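Local structure of NRPS (Penicillium fellutanum, 6NKI) at residues C260-D265 and L334-S339; L249-V253 and F322-I326; E266-F272 and C372-P377. The protein binds NADPH in a Rossmann-type domain of the male sterility protein family and belongs to a fungal nonribosomal peptide synthetase (NRPS). All blocks are in the same frame, centred on the assembly; numbering follows the deposited sequence.

Contact 1 (C260-D265 and L334-S339)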
ATOM      1  N   CYS A 260      14.488   3.037  27.486  1.00118.60           N
ATOM      2  CA  CYS A 260      15.146   1.820  26.995  1.00120.27           C
ATOM      3  C   CYS A 260      14.359   0.564  27.368  1.00119.97           C
ATOM      4  O   CYS A 260      14.922  -0.533  27.468  1.00122.49           O
ATOM      5  CB  CYS A 260      16.596   1.725  27.491  1.00127.86           C
ATOM      6  SG  CYS A 260      17.714   3.023  26.864  1.00128.74           S
ATOM      7  N   SER A 261      13.053   0.727  27.583  1.00117.21           N
ATOM      8  CA  SER A 261      12.140  -0.390  27.773  1.00116.70           C
ATOM      9  C   SER A 261      10.792  -0.046  27.139  1.00113.12           C
ATOM     10  O   SER A 261      10.571   1.071  26.652  1.00107.49           O
ATOM     11  CB  SER A 261      11.994  -0.738  29.253  1.00124.78           C
ATOM     12  OG  SER A 261      11.307   0.265  29.971  1.00125.31           O
ATOM     13  N   TYR A 262       9.891  -1.025  27.142  1.00114.23           N
ATOM     14  CA  TYR A 262       8.567  -0.848  26.566  1.00113.24           C
ATOM     15  C   TYR A 262       7.617  -1.833  27.235  1.00110.18           C
ATOM     16  O   TYR A 262       8.036  -2.738  27.957  1.00113.59           O
ATOM     17  CB  TYR A 262       8.588  -1.050  25.044  1.00116.43           C
ATOM     18  CG  TYR A 262       8.828  -2.485  24.638  1.00127.43           C
ATOM     19  CD1 TYR A 262      10.117  -2.990  24.499  1.00128.18           C
ATOM     20  CD2 TYR A 262       7.762  -3.345  24.395  1.00132.02           C
ATOM     21  CE1 TYR A 262      10.331  -4.318  24.133  1.00129.39           C
ATOM     22  CE2 TYR A 262       7.970  -4.663  24.034  1.00130.62           C
ATOM     23  CZ  TYR A 262       9.249  -5.145  23.900  1.00130.52           C
ATOM     24  OH  TYR A 262       9.427  -6.455  23.523  1.00133.09           O
ATOM     25  N   ASN A 263       6.325  -1.640  26.984  1.00107.87           N
ATOM     26  CA  ASN A 263       5.305  -2.552  27.483  1.00110.18           C
ATOM     27  C   ASN A 263       5.165  -3.739  26.536  1.00111.35           C
ATOM     28  O   ASN A 263       4.816  -3.570  25.360  1.00108.53           O
ATOM     29  CB  ASN A 263       3.976  -1.824  27.630  1.00104.97           C
ATOM     30  CG  ASN A 263       2.897  -2.699  28.215  1.00114.97           C
ATOM     31  OD1 ASN A 263       3.123  -3.859  28.557  1.00109.49           O
ATOM     32  ND2 ASN A 263       1.694  -2.152  28.305  1.00113.18           N
ATOM     33  N   SER A 264       5.418  -4.939  27.054  1.00118.37           N
ATOM     34  CA  SER A 264       5.423  -6.156  26.251  1.00121.20           C
ATOM     35  C   SER A 264       4.288  -7.110  26.601  1.00118.54           C
ATOM     36  O   SER A 264       4.256  -8.233  26.076  1.00111.53           O
ATOM     37  CB  SER A 264       6.760  -6.888  26.407  1.00133.11           C
ATOM     38  OG  SER A 264       6.733  -8.122  25.709  1.00134.83           O
ATOM     39  N   ASP A 265       3.361  -6.707  27.469  1.00120.22           N
ATOM     40  CA  ASP A 265       2.316  -7.622  27.912  1.00126.66           C
ATOM     41  C   ASP A 265       1.117  -7.649  26.982  1.00125.10           C
ATOM     42  O   ASP A 265       0.142  -8.348  27.271  1.00131.65           O
ATOM     43  CB  ASP A 265       1.867  -7.274  29.334  1.00133.43           C
ATOM     44  CG  ASP A 265       2.931  -7.588  30.370  1.00137.96           C
ATOM     45  OD1 ASP A 265       3.770  -8.478  30.093  1.00140.66           O
ATOM     46  OD2 ASP A 265       2.920  -6.962  31.453  1.00138.95           O
ATOM     47  N   LEU A 334      15.285  -2.943  23.098  1.00128.04           N
ATOM     48  CA  LEU A 334      14.567  -2.271  24.211  1.00128.65           C
ATOM     49  C   LEU A 334      14.201  -3.321  25.252  1.00111.00           C
ATOM     50  O   LEU A 334      13.776  -4.413  24.864  1.00110.89           O
ATOM     51  CB  LEU A 334      13.281  -1.645  23.667  1.00103.80           C
ATOM     52  CG  LEU A 334      13.429  -0.364  22.856  1.00100.21           C
ATOM     53  CD1 LEU A 334      12.137   0.424  22.900  1.00 97.28           C
ATOM     54  CD2 LEU A 334      14.570   0.483  23.381  1.00102.15           C
ATOM     55  N   ILE A 335      14.327  -2.978  26.530  1.00114.05           N
ATOM     56  CA  ILE A 335      13.980  -3.982  27.569  1.00117.87           C
ATOM     57  C   ILE A 335      12.485  -4.236  27.474  1.00126.53           C
ATOM     58  O   ILE A 335      11.734  -3.275  27.566  1.00114.46           O
ATOM     59  CB  ILE A 335      14.337  -3.436  28.957  1.00143.07           C
ATOM     60  CG1 ILE A 335      15.781  -2.938  29.006  1.00144.53           C
ATOM     61  CG2 ILE A 335      14.054  -4.482  30.015  1.00126.98           C
ATOM     62  CD1 ILE A 335      16.040  -1.933  30.099  1.00152.56           C
ATOM     63  N   PRO A 336      12.027  -5.494  27.372  1.00126.27           N
ATOM     64  CA  PRO A 336      10.607  -5.771  27.326  1.00126.73           C
ATOM     65  C   PRO A 336      10.053  -5.788  28.751  1.00126.21           C
ATOM     66  O   PRO A 336       9.971  -6.833  29.337  1.00130.31           O
ATOM     67  CB  PRO A 336      10.552  -7.197  26.775  1.00131.61           C
ATOM     68  CG  PRO A 336      11.848  -7.804  27.218  1.00133.60           C
ATOM     69  CD  PRO A 336      12.845  -6.671  27.141  1.00127.95           C
ATOM     70  N   SER A 337       9.657  -4.612  29.238  1.00122.79           N
ATOM     71  CA  SER A 337       9.084  -4.431  30.596  1.00127.87           C
ATOM     72  C   SER A 337       7.612  -4.845  30.622  1.00127.42           C
ATOM     73  O   SER A 337       7.036  -5.059  29.555  1.00123.74           O
ATOM     74  CB  SER A 337       9.232  -3.009  31.054  1.00129.88           C
ATOM     75  OG  SER A 337      10.558  -2.549  30.858  1.00131.32           O
ATOM     76  N   SER A 338       7.052  -5.009  31.819  1.00133.88           N
ATOM     77  CA  SER A 338       5.642  -5.321  31.961  1.00135.88           C
ATOM     78  C   SER A 338       4.829  -4.036  31.852  1.00133.92           C
ATOM     79  O   SER A 338       5.368  -2.927  31.806  1.00132.54           O
ATOM     80  CB  SER A 338       5.365  -6.020  33.295  1.00141.57           C
ATOM     81  OG  SER A 338       5.519  -5.138  34.389  1.00134.52           O
ATOM     82  N   SER A 339       3.508  -4.191  31.811  1.00135.28           N
ATOM     83  CA  SER A 339       2.652  -3.011  31.816  1.00137.32           C
ATOM     84  C   SER A 339       2.763  -2.259  33.140  1.00136.15           C
ATOM     85  O   SER A 339       2.795  -1.022  33.154  1.00132.78           O
ATOM     86  CB  SER A 339       1.205  -3.404  31.515  1.00139.60           C
ATOM     87  OG  SER A 339       0.648  -4.186  32.555  1.00145.54           O
TER

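Contact 2 (L249-V253 and F322-I326)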
ATOM      1  N   LEU A 249       1.128   8.113  19.377  1.00 98.37           N
ATOM      2  CA  LEU A 249       1.950   6.956  19.051  1.00 99.49           C
ATOM      3  C   LEU A 249       3.428   7.268  19.260  1.00 92.08           C
ATOM      4  O   LEU A 249       4.113   6.608  20.049  1.00 84.73           O
ATOM      5  CB  LEU A 249       1.675   6.533  17.598  1.00 99.20           C
ATOM      6  CG  LEU A 249       2.250   5.200  17.149  1.00103.03           C
ATOM      7  CD1 LEU A 249       1.531   4.063  17.868  1.00107.56           C
ATOM      8  CD2 LEU A 249       2.194   5.039  15.629  1.00 99.74           C
ATOM      9  N   TRP A 250       3.925   8.306  18.581  1.00 88.88           N
ATOM     10  CA  TRP A 250       5.353   8.580  18.601  1.00 87.64           C
ATOM     11  C   TRP A 250       5.814   9.169  19.927  1.00 91.48           C
ATOM     12  O   TRP A 250       7.008   9.101  20.243  1.00 86.94           O
ATOM     13  CB  TRP A 250       5.734   9.511  17.462  1.00 85.61           C
ATOM     14  CG  TRP A 250       5.410   8.915  16.173  1.00 95.52           C
ATOM     15  CD1 TRP A 250       4.510   9.375  15.255  1.00 94.60           C
ATOM     16  CD2 TRP A 250       5.889   7.668  15.674  1.00101.96           C
ATOM     17  NE1 TRP A 250       4.448   8.525  14.183  1.00 95.80           N
ATOM     18  CE2 TRP A 250       5.275   7.460  14.418  1.00 98.71           C
ATOM     19  CE3 TRP A 250       6.795   6.718  16.155  1.00104.24           C
ATOM     20  CZ2 TRP A 250       5.529   6.349  13.647  1.00 96.41           C
ATOM     21  CZ3 TRP A 250       7.046   5.619  15.388  1.00103.96           C
ATOM     22  CH2 TRP A 250       6.419   5.441  14.135  1.00 99.91           C
ATOM     23  N   ARG A 251       4.899   9.791  20.680  1.00 98.94           N
ATOM     24  CA  ARG A 251       5.233  10.275  22.012  1.00106.00           C
ATOM     25  C   ARG A 251       5.517   9.107  22.959  1.00105.81           C
ATOM     26  O   ARG A 251       6.406   9.191  23.809  1.00 91.96           O
ATOM     27  CB  ARG A 251       4.095  11.157  22.541  1.00109.65           C
ATOM     28  CG  ARG A 251       4.006  12.600  21.973  1.00108.00           C
ATOM     29  CD  ARG A 251       2.688  13.277  22.433  1.00108.72           C
ATOM     30  NE  ARG A 251       2.529  14.647  21.937  1.00111.78           N
ATOM     31  CZ  ARG A 251       2.685  15.756  22.659  1.00118.67           C
ATOM     32  NH1 ARG A 251       2.517  16.937  22.082  1.00118.40           N
ATOM     33  NH2 ARG A 251       2.956  15.701  23.960  1.00122.76           N
ATOM     34  N   VAL A 252       4.783   7.998  22.800  1.00101.86           N
ATOM     35  CA  VAL A 252       5.057   6.777  23.560  1.00101.24           C
ATOM     36  C   VAL A 252       6.329   6.102  23.053  1.00100.32           C
ATOM     37  O   VAL A 252       7.092   5.519  23.828  1.00105.15           O
ATOM     38  CB  VAL A 252       3.852   5.821  23.484  1.00 97.03           C
ATOM     39  CG1 VAL A 252       4.167   4.489  24.144  1.00 98.89           C
ATOM     40  CG2 VAL A 252       2.651   6.456  24.133  1.00 99.20           C
ATOM     41  N   VAL A 253       6.579   6.175  21.757  1.00 96.08           N
ATOM     42  CA  VAL A 253       7.813   5.627  21.214  1.00 97.35           C
ATOM     43  C   VAL A 253       9.018   6.455  21.657  1.00 98.38           C
ATOM     44  O   VAL A 253      10.103   5.912  21.889  1.00 98.77           O
ATOM     45  CB  VAL A 253       7.692   5.530  19.674  1.00 92.63           C
ATOM     46  CG1 VAL A 253       9.028   5.244  19.017  1.00 91.02           C
ATOM     47  CG2 VAL A 253       6.697   4.423  19.298  1.00 80.67           C
ATOM     48  N   PHE A 322       4.778  -4.570  15.796  1.00 91.46           N
ATOM     49  CA  PHE A 322       5.066  -3.137  15.836  1.00 91.02           C
ATOM     50  C   PHE A 322       6.401  -2.856  16.537  1.00 88.53           C
ATOM     51  O   PHE A 322       7.303  -2.230  15.960  1.00 88.69           O
ATOM     52  CB  PHE A 322       3.885  -2.395  16.501  1.00 83.67           C
ATOM     53  CG  PHE A 322       4.207  -0.972  16.924  1.00 78.09           C
ATOM     54  CD1 PHE A 322       4.338   0.037  15.984  1.00 74.81           C
ATOM     55  CD2 PHE A 322       4.422  -0.666  18.276  1.00 79.84           C
ATOM     56  CE1 PHE A 322       4.662   1.333  16.367  1.00 79.93           C
ATOM     57  CE2 PHE A 322       4.759   0.611  18.665  1.00 83.62           C
ATOM     58  CZ  PHE A 322       4.867   1.624  17.692  1.00 83.23           C
ATOM     59  N   TRP A 323       6.568  -3.346  17.767  1.00 90.53           N
ATOM     60  CA  TRP A 323       7.786  -3.015  18.504  1.00 98.67           C
ATOM     61  C   TRP A 323       9.045  -3.621  17.888  1.00100.19           C
ATOM     62  O   TRP A 323      10.106  -2.985  17.934  1.00 96.85           O
ATOM     63  CB  TRP A 323       7.689  -3.447  19.956  1.00 97.93           C
ATOM     64  CG  TRP A 323       6.788  -2.624  20.793  1.00 96.05           C
ATOM     65  CD1 TRP A 323       5.588  -2.995  21.319  1.00 96.86           C
ATOM     66  CD2 TRP A 323       6.995  -1.270  21.176  1.00 88.33           C
ATOM     67  NE1 TRP A 323       5.050  -1.962  22.047  1.00 98.43           N
ATOM     68  CE2 TRP A 323       5.898  -0.888  21.970  1.00 98.11           C
ATOM     69  CE3 TRP A 323       8.010  -0.343  20.939  1.00 88.01           C
ATOM     70  CZ2 TRP A 323       5.799   0.370  22.538  1.00 89.54           C
ATOM     71  CZ3 TRP A 323       7.901   0.912  21.497  1.00 88.39           C
ATOM     72  CH2 TRP A 323       6.807   1.254  22.281  1.00 89.15           C
ATOM     73  N   LYS A 324       8.974  -4.830  17.311  1.00 91.76           N
ATOM     74  CA  LYS A 324      10.206  -5.330  16.719  1.00 93.97           C
ATOM     75  C   LYS A 324      10.610  -4.493  15.528  1.00 92.06           C
ATOM     76  O   LYS A 324      11.789  -4.498  15.158  1.00 85.81           O
ATOM     77  CB  LYS A 324      10.127  -6.821  16.356  1.00102.38           C
ATOM     78  CG  LYS A 324       9.064  -7.282  15.400  1.00111.47           C
ATOM     79  CD  LYS A 324       9.306  -8.760  14.999  1.00121.59           C
ATOM     80  CE  LYS A 324       9.014  -9.803  16.100  1.00120.98           C
ATOM     81  NZ  LYS A 324       7.566 -10.018  16.412  1.00117.44           N
ATOM     82  N   ALA A 325       9.667  -3.729  14.962  1.00 87.73           N
ATOM     83  CA  ALA A 325       9.967  -2.819  13.869  1.00 81.20           C
ATOM     84  C   ALA A 325      10.573  -1.523  14.385  1.00 84.40           C
ATOM     85  O   ALA A 325      11.526  -1.004  13.794  1.00 79.61           O
ATOM     86  CB  ALA A 325       8.699  -2.555  13.063  1.00 80.22           C
ATOM     87  N   ILE A 326      10.011  -0.981  15.475  1.00 92.26           N
ATOM     88  CA  ILE A 326      10.655   0.110  16.212  1.00101.69           C
ATOM     89  C   ILE A 326      12.127  -0.225  16.474  1.00 98.75           C
ATOM     90  O   ILE A 326      13.041   0.508  16.072  1.00 98.60           O
ATOM     91  CB  ILE A 326       9.896   0.385  17.531  1.00105.60           C
ATOM     92  CG1 ILE A 326       8.457   0.939  17.307  1.00112.56           C
ATOM     93  CG2 ILE A 326      10.751   1.223  18.492  1.00113.28           C
ATOM     94  CD1 ILE A 326       8.362   2.363  16.662  1.00 77.76           C
TER

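Contact 3 (E266-F272 and C372-P377)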
ATOM      1  N   GLU A 266       1.170  -6.935  25.869  1.00122.92           N
ATOM      2  CA  GLU A 266       0.073  -6.894  24.916  1.00117.59           C
ATOM      3  C   GLU A 266       0.538  -7.233  23.510  1.00112.53           C
ATOM      4  O   GLU A 266       0.006  -6.694  22.538  1.00108.28           O
ATOM      5  CB  GLU A 266      -0.576  -5.521  24.909  1.00113.86           C
ATOM      6  CG  GLU A 266       0.400  -4.439  24.506  1.00113.03           C
ATOM      7  CD  GLU A 266      -0.305  -3.159  24.193  1.00112.53           C
ATOM      8  OE1 GLU A 266      -1.555  -3.194  24.183  1.00111.83           O
ATOM      9  OE2 GLU A 266       0.379  -2.133  23.976  1.00111.64           O
ATOM     10  N   SER A 267       1.537  -8.114  23.385  1.00112.45           N
ATOM     11  CA  SER A 267       2.092  -8.423  22.068  1.00110.49           C
ATOM     12  C   SER A 267       1.040  -8.976  21.108  1.00109.06           C
ATOM     13  O   SER A 267       1.130  -8.757  19.891  1.00103.17           O
ATOM     14  CB  SER A 267       3.257  -9.398  22.208  1.00111.80           C
ATOM     15  OG  SER A 267       4.389  -8.714  22.698  1.00112.43           O
ATOM     16  N   ASP A 268       0.025  -9.661  21.624  1.00115.23           N
ATOM     17  CA  ASP A 268      -1.000 -10.221  20.761  1.00120.09           C
ATOM     18  C   ASP A 268      -2.144  -9.242  20.497  1.00115.88           C
ATOM     19  O   ASP A 268      -3.053  -9.570  19.731  1.00118.01           O
ATOM     20  CB  ASP A 268      -1.526 -11.527  21.372  1.00138.10           C
ATOM     21  CG  ASP A 268      -2.119 -12.475  20.333  1.00150.74           C
ATOM     22  OD1 ASP A 268      -2.207 -12.099  19.143  1.00145.71           O
ATOM     23  OD2 ASP A 268      -2.457 -13.621  20.713  1.00156.30           O
ATOM     24  N   ASN A 269      -2.119  -8.048  21.090  1.00110.59           N
ATOM     25  CA  ASN A 269      -3.138  -7.059  20.777  1.00104.13           C
ATOM     26  C   ASN A 269      -2.903  -6.448  19.406  1.00100.98           C
ATOM     27  O   ASN A 269      -1.815  -6.517  18.828  1.00 85.55           O
ATOM     28  CB  ASN A 269      -3.186  -5.904  21.788  1.00 98.37           C
ATOM     29  CG  ASN A 269      -3.846  -6.275  23.094  1.00 96.64           C
ATOM     30  OD1 ASN A 269      -4.620  -7.230  23.180  1.00 97.44           O
ATOM     31  ND2 ASN A 269      -3.634  -5.442  24.096  1.00 97.24           N
ATOM     32  N   TRP A 270      -3.943  -5.785  18.913  1.00 98.74           N
ATOM     33  CA  TRP A 270      -3.953  -5.180  17.590  1.00 95.44           C
ATOM     34  C   TRP A 270      -3.871  -3.658  17.690  1.00 93.21           C
ATOM     35  O   TRP A 270      -4.552  -3.042  18.518  1.00 81.92           O
ATOM     36  CB  TRP A 270      -5.217  -5.575  16.820  1.00 93.93           C
ATOM     37  CG  TRP A 270      -5.163  -5.029  15.470  1.00 95.81           C
ATOM     38  CD1 TRP A 270      -5.649  -3.827  15.055  1.00 95.59           C
ATOM     39  CD2 TRP A 270      -4.583  -5.642  14.333  1.00 98.97           C
ATOM     40  NE1 TRP A 270      -5.391  -3.643  13.728  1.00 90.57           N
ATOM     41  CE2 TRP A 270      -4.745  -4.751  13.255  1.00 95.11           C
ATOM     42  CE3 TRP A 270      -3.937  -6.862  14.114  1.00 99.79           C
ATOM     43  CZ2 TRP A 270      -4.292  -5.045  11.977  1.00 99.16           C
ATOM     44  CZ3 TRP A 270      -3.486  -7.151  12.839  1.00 97.40           C
ATOM     45  CH2 TRP A 270      -3.660  -6.244  11.794  1.00 97.35           C
ATOM     46  N   LEU A 271      -3.054  -3.065  16.820  1.00 78.11           N
ATOM     47  CA  LEU A 271      -2.805  -1.628  16.756  1.00 90.83           C
ATOM     48  C   LEU A 271      -3.287  -1.089  15.405  1.00 86.46           C
ATOM     49  O   LEU A 271      -2.800  -1.517  14.350  1.00 74.40           O
ATOM     50  CB  LEU A 271      -1.311  -1.335  16.923  1.00 76.32           C
ATOM     51  CG  LEU A 271      -0.826   0.119  16.980  1.00 75.30           C
ATOM     52  CD1 LEU A 271      -1.204   0.727  18.330  1.00 97.03           C
ATOM     53  CD2 LEU A 271       0.672   0.279  16.692  1.00 74.67           C
ATOM     54  N   PHE A 272      -4.207  -0.120  15.435  1.00 85.87           N
ATOM     55  CA  PHE A 272      -4.746   0.462  14.203  1.00 80.95           C
ATOM     56  C   PHE A 272      -3.846   1.596  13.733  1.00 80.04           C
ATOM     57  O   PHE A 272      -3.941   2.721  14.227  1.00 85.22           O
ATOM     58  CB  PHE A 272      -6.175   0.959  14.400  1.00 82.88           C
ATOM     59  CG  PHE A 272      -7.186  -0.142  14.619  1.00 86.76           C
ATOM     60  CD1 PHE A 272      -7.632  -0.921  13.547  1.00 82.53           C
ATOM     61  CD2 PHE A 272      -7.728  -0.366  15.885  1.00 88.99           C
ATOM     62  CE1 PHE A 272      -8.558  -1.920  13.738  1.00 81.37           C
ATOM     63  CE2 PHE A 272      -8.667  -1.366  16.077  1.00 91.21           C
ATOM     64  CZ  PHE A 272      -9.073  -2.149  14.993  1.00 90.76           C
ATOM     65  N   CYS A 372      -0.866   0.558  27.498  1.00130.99           N
ATOM     66  CA  CYS A 372      -0.916  -0.318  26.343  1.00124.23           C
ATOM     67  C   CYS A 372      -1.652   0.369  25.200  1.00114.69           C
ATOM     68  O   CYS A 372      -2.855   0.643  25.295  1.00113.20           O
ATOM     69  CB  CYS A 372      -1.543  -1.660  26.742  1.00127.44           C
ATOM     70  SG  CYS A 372      -3.206  -1.661  27.423  1.00130.13           S
ATOM     71  N   LEU A 373      -0.903   0.703  24.149  1.00110.13           N
ATOM     72  CA  LEU A 373      -1.452   1.086  22.859  1.00103.34           C
ATOM     73  C   LEU A 373      -2.259  -0.077  22.278  1.00108.88           C
ATOM     74  O   LEU A 373      -2.205  -1.211  22.768  1.00120.41           O
ATOM     75  CB  LEU A 373      -0.334   1.445  21.882  1.00 93.30           C
ATOM     76  CG  LEU A 373       0.547   2.626  22.272  1.00 91.24           C
ATOM     77  CD1 LEU A 373       1.670   2.808  21.267  1.00 87.37           C
ATOM     78  CD2 LEU A 373      -0.318   3.870  22.387  1.00 93.82           C
ATOM     79  N   GLY A 374      -3.013   0.184  21.226  1.00101.43           N
ATOM     80  CA  GLY A 374      -3.675  -0.923  20.573  1.00102.07           C
ATOM     81  C   GLY A 374      -4.728  -1.612  21.435  1.00104.75           C
ATOM     82  O   GLY A 374      -5.030  -1.218  22.550  1.00108.77           O
ATOM     83  N   VAL A 375      -5.273  -2.696  20.879  1.00105.85           N
ATOM     84  CA  VAL A 375      -6.599  -3.199  21.226  1.00107.88           C
ATOM     85  C   VAL A 375      -6.592  -4.722  21.200  1.00106.37           C
ATOM     86  O   VAL A 375      -5.942  -5.343  20.350  1.00101.31           O
ATOM     87  CB  VAL A 375      -7.657  -2.638  20.231  1.00109.82           C
ATOM     88  CG1 VAL A 375      -9.003  -3.321  20.381  1.00111.81           C
ATOM     89  CG2 VAL A 375      -7.825  -1.134  20.411  1.00111.11           C
ATOM     90  N   ALA A 376      -7.332  -5.320  22.133  1.00117.34           N
ATOM     91  CA  ALA A 376      -7.505  -6.767  22.131  1.00127.94           C
ATOM     92  C   ALA A 376      -8.161  -7.226  20.831  1.00134.84           C
ATOM     93  O   ALA A 376      -9.062  -6.555  20.322  1.00133.86           O
ATOM     94  CB  ALA A 376      -8.354  -7.210  23.319  1.00132.44           C
ATOM     95  N   PRO A 377      -7.742  -8.365  20.270  1.00142.90           N
ATOM     96  CA  PRO A 377      -8.371  -8.841  19.028  1.00143.18           C
ATOM     97  C   PRO A 377      -9.770  -9.396  19.243  1.00146.63           C
ATOM     98  O   PRO A 377     -10.449  -9.710  18.256  1.00145.96           O
ATOM     99  CB  PRO A 377      -7.408  -9.928  18.545  1.00144.30           C
ATOM    100  CG  PRO A 377      -6.838 -10.479  19.822  1.00153.58           C
ATOM    101  CD  PRO A 377      -6.726  -9.306  20.773  1.00150.40           C
TER

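Contact 1 (C260-D265 and L334-S339)
Tyr262 adopts the p rotamer, which lays its ring against Pro336: Pro336 CA sits over one ring face, 4.0 Å from the Tyr262 centroid, a CH-pi contact suited to a flat, electron-rich ring. Leu334 CB meets Tyr262 CD1 at 3.5 Å, and Trp323 also stacks on this tyrosine. Ser261 (p), Asn263 (t), Ile335 and Ser337 (m) occupy the other face of the sheet. The t rotamer of Asn263 brings OD1 to Asp265 N (3.1 Å), an Asx turn, while its ND2 bonds the Gly371 carbonyl. Asp265, in the m rotamer, accepts a hydrogen bond at OD2 from Ser339 N (2.9 Å) at the start of helix 339-351, and Ser338 in p, the N-cap, caps Arg341 N. Backbone bonds such as Ile335 N to Cys260 O (2.7 Å) and Ser264 N to Ser337 O (3.0 Å) hold the two strands in register. The result is a two-stranded parallel sheet, each strand following a helix, separate from the seven-stranded Rossmann sheet.

Contact 2 (L249-V253 and F322-I326)
Val253 overlaps three residues of the facing helix through one methyl: its CG2 lies 3.7 Å from Phe322 CZ at the ring edge, 3.7 Å from Ile326 CD1 and 4.3 Å from Trp323 CZ3. Such a compact, branched residue suits a place where larger groups converge from the other helix. Phe322, in the t rotamer, reaches across to Leu249 as well, with Leu249 CD1 4.1 Å from Phe322 CZ, while Ile326 CD1 meets the edge of the Trp250 indole, 3.7 Å from Trp250 CZ3. The contact is helix-helix packing between 248-259 and 319-330, both outside the Rossmann sheet. The segment axes cross at -61° and come no closer than 12.8 Å, a wide separation that large apolar side chains must span. No hydrogen bond joins the segments. Contacting residues recur at a spacing of four, Leu249 with Val253 and Phe322 with Ile326, and so fall on one face of each helix. On one flank, Val399 of helix 389-410 touches Ile326, and Asn402 touches Trp250. On another, the nearest atoms of the Leu249 side chain and the bound NADPH are about 5 Å apart, and Leu249 also touches Phe233 and Ile235 of strand 233-235.

Contact 3 (E266-F272 and C372-P377)
Val375, Glu266 and Asn269 bury the most surface here. Val375 is the anchor, and mainly through its backbone: Trp270 N donates to Val375 O at 2.5 Å, and Val375 N donates to Trp270 O, also at 2.5 Å, a very short distance. Together these bonds make a single antiparallel bridge of the hydrogen-bonded kind. The side chain of Val375 turns largely away from segment 266-272, yet its CG2 still comes within 4.4 Å of Phe272 CE2 at the ring edge. Just before it, Gly374 has positive phi and passes so close that an ideal CB would lie 2.7 Å from Trp270 O, so a residue without a side chain fits.

Glu266 opens a type I turn that ends at Asn269, closed by Asn269 N to Glu266 O (2.9 Å). The acid group of its side chain, with chi1 p and chi2 t, lies against the start of segment 372-377, with Glu266 OE1 3.0 Å from Cys372 CB. Asn269 suits the end of the turn because its amide can donate: ND2 bonds Glu266 OE1 at 3.1 Å, while OD1 lies 3.1 Å from Ala376 CA. Beyond the bridge, Leu271 CD1 rests 3.7 Å from Leu373 CB.

Strand 270-275 is the middle strand of a mixed three-stranded sheet, between 233-235 and 316-318, and Leu271 shares backbone hydrogen bonding with Leu317. Leu271 also packs on Phe322 of helix 319-330 and, with Leu373, on Leu249 of helix 248-259, while the loop carrying Val375 runs between helices 363-369 and 389-410.

From the N terminus the chain passes 249-253, 260-265 and 266-272 in turn, then returns through 322-326, 334-339 and 372-377 in the same order. Contacts 2 and 1 each close a loop of 68 residues and contact 3 one of 99; every pair crosses and none nests. Helix 248-259 leads into strand 261-263, just as helix 319-330 leads into strand 335-337, so contact 1 carries on from contact 2. Contact 3 brings in the mixed sheet and the loop before helix 389-410: both helices of contact 2 pack on strand 270-275, Val252 touches Leu373 of the loop, and Cys372 packs against Asn263 of contact 1.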